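Local coordinates for protein N-acyl-D-glutamate deacylase (Bordetella bronchiseptica, PDB 3GIP) that catalyses the zinc-dependent hydrolysis of N-acyl-D-glutamate, releasing D-glutamate and the acyl group as a carboxylate, as a member of the amidohydrolase superfamily, at residues Lys250-Gln255 with Pro285-Ile290; Thr289-Glu294 with Asp300-Thr305. All blocks are in the same frame, centred on the assembly; numbering follows the deposited sequence.

Contact 1 of 2, residues Lys250-Gln255 with Pro285-Ile290; sequences KCMMPQ and PGSSTI. With FMT (formic acid), chain D; FMT (formic acid), chain E.
The methyl CE of M252 rests 3.3 Å from OG of S287, the closest approach between 250-255, in the loop after strand 243-246, and 285-290, beside the zinc site of this amidohydrolase-superfamily TIM barrel. K250 adds a looser touch, its CE lying 4.2 Å from CB of S287. No hydrogen bond joins the segments directly; two formates, probably from the crystallisation liquor, lie between them and bond to their polar atoms. One bridges the two segments: K250 NZ donates to its O2 at 2.7 Å, while the backbone N of S288 gives a nearly straight bond (175°) to its O1, with further hydrogen bonds to Y282 and R376. Such a carboxylate-sized site close to the metal is consistent with a substrate-binding pocket. The second formate accepts from S287 OG, its O1 lying 2.6 Å from that hydroxyl and 3.5 Å from M252 CE, and has a further partner in R295. Behind this first shell, Y343 of strand 339-343 backs both M252 and S287. K250 NZ is steered by a salt bridge to E222 OE1 and a hydrogen bond to O of H248, a zinc ligand; the lysine chain reaches there by bending at chi3 and chi4 (81° and 69°).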
loop_
_atom_site.group_PDB
_atom_site.type_symbol
_atom_site.label_atom_id
_atom_site.label_comp_id
_atom_site.label_asym_id
_atom_site.label_seq_id
_atom_site.Cartn_x
_atom_site.Cartn_y
_atom_site.Cartn_z
ATOM N N LYS A 250 9.382 9.236 4.095
ATOM C CA LYS A 250 9.076 10.563 4.607
ATOM C C LYS A 250 10.117 10.997 5.626
ATOM O O LYS A 250 10.925 10.189 6.089
ATOM C CB LYS A 250 7.725 10.522 5.319
ATOM C CG LYS A 250 7.786 9.710 6.622
ATOM C CD LYS A 250 6.452 9.658 7.347
ATOM C CE LYS A 250 5.532 8.619 6.750
ATOM N NZ LYS A 250 6.013 7.220 7.010
ATOM N N CYS A 251 10.064 12.278 5.977
ATOM C CA CYS A 251 10.940 12.872 6.980
ATOM C C CYS A 251 10.021 13.610 7.953
ATOM O O CYS A 251 9.417 14.629 7.606
ATOM C CB CYS A 251 11.927 13.841 6.331
ATOM S SG CYS A 251 13.099 13.026 5.226
ATOM N N MET A 252 9.905 13.079 9.166
ATOM C CA MET A 252 9.035 13.656 10.183
ATOM C C MET A 252 9.727 14.644 11.114
ATOM O O MET A 252 10.878 14.441 11.505
ATOM C CB MET A 252 8.402 12.534 11.008
ATOM C CG MET A 252 7.542 11.581 10.182
ATOM S SD MET A 252 6.801 10.286 11.204
ATOM C CE MET A 252 5.490 11.227 12.016
ATOM N N MET A 253 8.990 15.696 11.466
ATOM C CA MET A 253 9.442 16.781 12.343
ATOM C C MET A 253 10.323 17.786 11.599
ATOM O O MET A 253 11.216 17.413 10.841
ATOM C CB MET A 253 10.153 16.216 13.575
ATOM C CG MET A 253 9.244 15.321 14.416
ATOM S SD MET A 253 9.971 14.793 15.977
ATOM C CE MET A 253 9.530 16.136 17.003
ATOM N N PRO A 254 10.074 19.087 11.816
ATOM C CA PRO A 254 10.800 20.192 11.183
ATOM C C PRO A 254 12.318 20.095 11.106
ATOM O O PRO A 254 12.905 20.458 10.092
ATOM C CB PRO A 254 10.342 21.407 11.985
ATOM C CG PRO A 254 8.943 21.047 12.347
ATOM C CD PRO A 254 9.089 19.606 12.782
ATOM N N GLN A 255 12.955 19.614 12.168
ATOM C CA GLN A 255 14.410 19.514 12.170
ATOM C C GLN A 255 14.919 18.508 11.142
ATOM O O GLN A 255 16.095 18.521 10.785
ATOM C CB GLN A 255 14.932 19.124 13.562
ATOM C CG GLN A 255 14.544 17.725 14.014
ATOM C CD GLN A 255 13.260 17.697 14.813
ATOM O OE1 GLN A 255 12.397 18.562 14.658
ATOM N NE2 GLN A 255 13.119 16.689 15.670
ATOM N N PRO A 285 0.988 15.322 4.103
ATOM C CA PRO A 285 2.070 15.679 5.024
ATOM C C PRO A 285 1.828 15.239 6.467
ATOM O O PRO A 285 2.407 15.796 7.395
ATOM C CB PRO A 285 2.132 17.190 4.891
ATOM C CG PRO A 285 0.684 17.536 4.817
ATOM C CD PRO A 285 0.122 16.490 3.850
ATOM N N GLY A 286 0.955 14.253 6.646
ATOM C CA GLY A 286 0.674 13.736 7.971
ATOM C C GLY A 286 0.643 12.222 7.899
ATOM O O GLY A 286 0.163 11.664 6.916
ATOM N N SER A 287 1.169 11.560 8.924
ATOM C CA SER A 287 1.186 10.102 8.964
ATOM C C SER A 287 0.047 9.628 9.855
ATOM O O SER A 287 -0.667 10.438 10.436
ATOM C CB SER A 287 2.519 9.610 9.529
ATOM O OG SER A 287 2.655 9.980 10.893
ATOM N N SER A 288 -0.134 8.315 9.957
ATOM C CA SER A 288 -1.188 7.782 10.809
ATOM C C SER A 288 -0.853 6.357 11.203
ATOM O O SER A 288 -0.576 5.519 10.353
ATOM C CB SER A 288 -2.540 7.804 10.090
ATOM O OG SER A 288 -3.580 7.378 10.964
ATOM N N THR A 289 -0.857 6.094 12.500
ATOM C CA THR A 289 -0.570 4.756 12.990
ATOM C C THR A 289 -1.016 4.692 14.440
ATOM O O THR A 289 -1.822 5.508 14.878
ATOM C CB THR A 289 0.941 4.421 12.862
ATOM O OG1 THR A 289 1.161 3.055 13.240
ATOM C CG2 THR A 289 1.781 5.331 13.745
ATOM N N ILE A 290 -0.510 3.720 15.186
ATOM C CA ILE A 290 -0.894 3.595 16.582
ATOM C C ILE A 290 -0.475 4.828 17.378
ATOM O O ILE A 290 0.474 5.528 17.009
ATOM C CB ILE A 290 -0.252 2.346 17.213
ATOM C CG1 ILE A 290 1.271 2.416 17.085
ATOM C CG2 ILE A 290 -0.779 1.105 16.514
ATOM C CD1 ILE A 290 2.007 1.265 17.762
HETATM C C FMT D . 2.633 6.097 8.211
HETATM O O1 FMT D . 1.477 6.407 8.360
HETATM O O2 FMT D . 3.348 6.657 7.231
HETATM C C FMT E . 4.490 7.293 11.712
HETATM O O1 FMT E . 3.910 8.155 12.325
HETATM O O2 FMT E . 5.348 6.489 12.351
#

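Contact 2 of 2, residues Thr289-Glu294 with Asp300-Thr305; sequences TILIPE and DDIRIT
With chi1 at 178°, L291 swings its CG away from its own backbone N, and the two methyls of its fork then divide between two isoleucines. CD1 meets CG2 of I302 at 3.9 Å, the two side chains crossing at about a right angle. CD2 goes instead to I304, where it lies 4.0 Å from CD1. That isoleucine reaches the leucine because its chain folds at chi2 (-55°), which carries CD1 toward L291 although CB does not aim there. I302 presents its beta-branch, whereas I304 uses the far end of its longer arm. These contacts are wholly apolar, at ordinary van der Waals spacing, and no direct hydrogen bond links the segments. A water provides the polar connection: it lies 2.8 Å from OG1 of T305 and makes a weak bond of 3.3 Å to the carbonyl O of T289. The lack of direct backbone pairing follows from the sheet order: strands 287-290 and 303-307 are the outer members of a three-stranded antiparallel sheet, separated by strand 339-343, to which each segment is hydrogen-bonded through its backbone. L291 and I302 both touch A341 on that central strand. Helix 329-336 covers the cluster, with L336 against L291 and I304 and A333 against L291, while helix 318-325 packs L318 on I302 and I321 on I304.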
loop_
_atom_site.group_PDB
_atom_site.type_symbol
_atom_site.label_atom_id
_atom_site.label_comp_id
_atom_site.label_asym_id
_atom_site.label_seq_id
_atom_site.Cartn_x
_atom_site.Cartn_y
_atom_site.Cartn_z
ATOM N N THR A 289 -0.857 6.094 12.500
ATOM C CA THR A 289 -0.570 4.756 12.990
ATOM C C THR A 289 -1.016 4.692 14.440
ATOM O O THR A 289 -1.822 5.508 14.878
ATOM C CB THR A 289 0.941 4.421 12.862
ATOM O OG1 THR A 289 1.161 3.055 13.240
ATOM C CG2 THR A 289 1.781 5.331 13.745
ATOM N N ILE A 290 -0.510 3.720 15.186
ATOM C CA ILE A 290 -0.894 3.595 16.582
ATOM C C ILE A 290 -0.475 4.828 17.378
ATOM O O ILE A 290 0.474 5.528 17.009
ATOM C CB ILE A 290 -0.252 2.346 17.213
ATOM C CG1 ILE A 290 1.271 2.416 17.085
ATOM C CG2 ILE A 290 -0.779 1.105 16.514
ATOM C CD1 ILE A 290 2.007 1.265 17.762
ATOM N N LEU A 291 -1.201 5.105 18.454
ATOM C CA LEU A 291 -0.879 6.242 19.302
ATOM C C LEU A 291 0.371 5.890 20.097
ATOM O O LEU A 291 0.432 4.846 20.754
ATOM C CB LEU A 291 -2.035 6.558 20.256
ATOM C CG LEU A 291 -1.787 7.716 21.229
ATOM C CD1 LEU A 291 -1.517 8.998 20.457
ATOM C CD2 LEU A 291 -3.001 7.890 22.126
ATOM N N ILE A 292 1.367 6.766 20.027
ATOM C CA ILE A 292 2.637 6.561 20.716
ATOM C C ILE A 292 2.825 7.659 21.760
ATOM O O ILE A 292 3.103 8.808 21.426
ATOM C CB ILE A 292 3.789 6.586 19.692
ATOM C CG1 ILE A 292 3.567 5.478 18.657
ATOM C CG2 ILE A 292 5.125 6.410 20.395
ATOM C CD1 ILE A 292 4.425 5.600 17.417
ATOM N N PRO A 293 2.662 7.317 23.047
ATOM C CA PRO A 293 2.810 8.290 24.132
ATOM C C PRO A 293 4.121 9.071 24.126
ATOM O O PRO A 293 4.161 10.226 24.551
ATOM C CB PRO A 293 2.648 7.434 25.385
ATOM C CG PRO A 293 1.690 6.379 24.937
ATOM C CD PRO A 293 2.246 6.006 23.577
ATOM N N GLU A 294 5.188 8.443 23.641
ATOM C CA GLU A 294 6.490 9.096 23.603
ATOM C C GLU A 294 6.525 10.302 22.667
ATOM O O GLU A 294 7.483 11.077 22.685
ATOM C CB GLU A 294 7.575 8.095 23.194
ATOM C CG GLU A 294 7.730 6.916 24.151
ATOM C CD GLU A 294 6.901 5.709 23.742
ATOM O OE1 GLU A 294 5.667 5.836 23.614
ATOM O OE2 GLU A 294 7.491 4.624 23.548
ATOM N N ASP A 300 2.916 18.344 17.927
ATOM C CA ASP A 300 1.665 18.999 18.283
ATOM C C ASP A 300 0.538 18.517 17.375
ATOM O O ASP A 300 0.777 17.909 16.328
ATOM C CB ASP A 300 1.784 20.524 18.172
ATOM C CG ASP A 300 2.587 21.139 19.305
ATOM O OD1 ASP A 300 2.681 20.523 20.389
ATOM O OD2 ASP A 300 3.108 22.258 19.114
ATOM N N ASP A 301 -0.690 18.794 17.793
ATOM C CA ASP A 301 -1.885 18.419 17.048
ATOM C C ASP A 301 -2.073 16.932 16.778
ATOM O O ASP A 301 -2.652 16.547 15.762
ATOM C CB ASP A 301 -1.969 19.206 15.733
ATOM C CG ASP A 301 -2.435 20.642 15.946
ATOM O OD1 ASP A 301 -2.701 21.003 17.107
ATOM O OD2 ASP A 301 -2.539 21.406 14.962
ATOM N N ILE A 302 -1.588 16.092 17.688
ATOM C CA ILE A 302 -1.793 14.658 17.533
ATOM C C ILE A 302 -3.314 14.511 17.596
ATOM O O ILE A 302 -3.947 14.946 18.561
ATOM C CB ILE A 302 -1.113 13.873 18.679
ATOM C CG1 ILE A 302 0.407 13.921 18.491
ATOM C CG2 ILE A 302 -1.603 12.423 18.695
ATOM C CD1 ILE A 302 1.195 13.358 19.673
ATOM N N ARG A 303 -3.902 13.924 16.557
ATOM C CA ARG A 303 -5.351 13.774 16.492
ATOM C C ARG A 303 -5.740 12.302 16.498
ATOM O O ARG A 303 -5.265 11.522 15.682
ATOM C CB ARG A 303 -5.892 14.471 15.233
ATOM C CG ARG A 303 -7.408 14.550 15.185
ATOM C CD ARG A 303 -7.919 15.151 13.883
ATOM N NE ARG A 303 -7.851 16.611 13.855
ATOM C CZ ARG A 303 -8.253 17.342 12.818
ATOM N NH1 ARG A 303 -8.740 16.737 11.742
ATOM N NH2 ARG A 303 -8.189 18.669 12.857
ATOM N N ILE A 304 -6.615 11.937 17.427
ATOM C CA ILE A 304 -7.044 10.550 17.574
ATOM C C ILE A 304 -7.875 10.023 16.404
ATOM O O ILE A 304 -8.782 10.692 15.916
ATOM C CB ILE A 304 -7.833 10.384 18.897
ATOM C CG1 ILE A 304 -6.991 10.917 20.065
ATOM C CG2 ILE A 304 -8.195 8.921 19.124
ATOM C CD1 ILE A 304 -5.595 10.300 20.176
ATOM N N THR A 305 -7.544 8.815 15.953
ATOM C CA THR A 305 -8.262 8.172 14.854
ATOM C C THR A 305 -9.187 7.079 15.389
ATOM O O THR A 305 -10.163 6.698 14.739
ATOM C CB THR A 305 -7.286 7.548 13.843
ATOM O OG1 THR A 305 -6.343 6.722 14.534
ATOM C CG2 THR A 305 -6.537 8.637 13.092
HETATM O O HOH W 1 -4.527 5.373 12.940
#

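From the N terminus, the chain leaves strand 243-246 and enters the loop 250-255, passes through helix 260-272 and strand 277-281, and returns at 285-290; contact 1 closes this excursion across 29 intervening residues. Contact 2 begins where contact 1 ends, sharing T289 and I290, and closes a much shorter loop of five residues before 300-305. The two loops therefore follow one another, neither enclosing nor crossing the other except for that shared overlap. Strand 287-290 is the element they share: one end faces the loop beside the zinc site, the other leads into the apolar packing of the small sheet. S288 OG and T305 CG2 touch at 3.9 Å, joining the contacts directly.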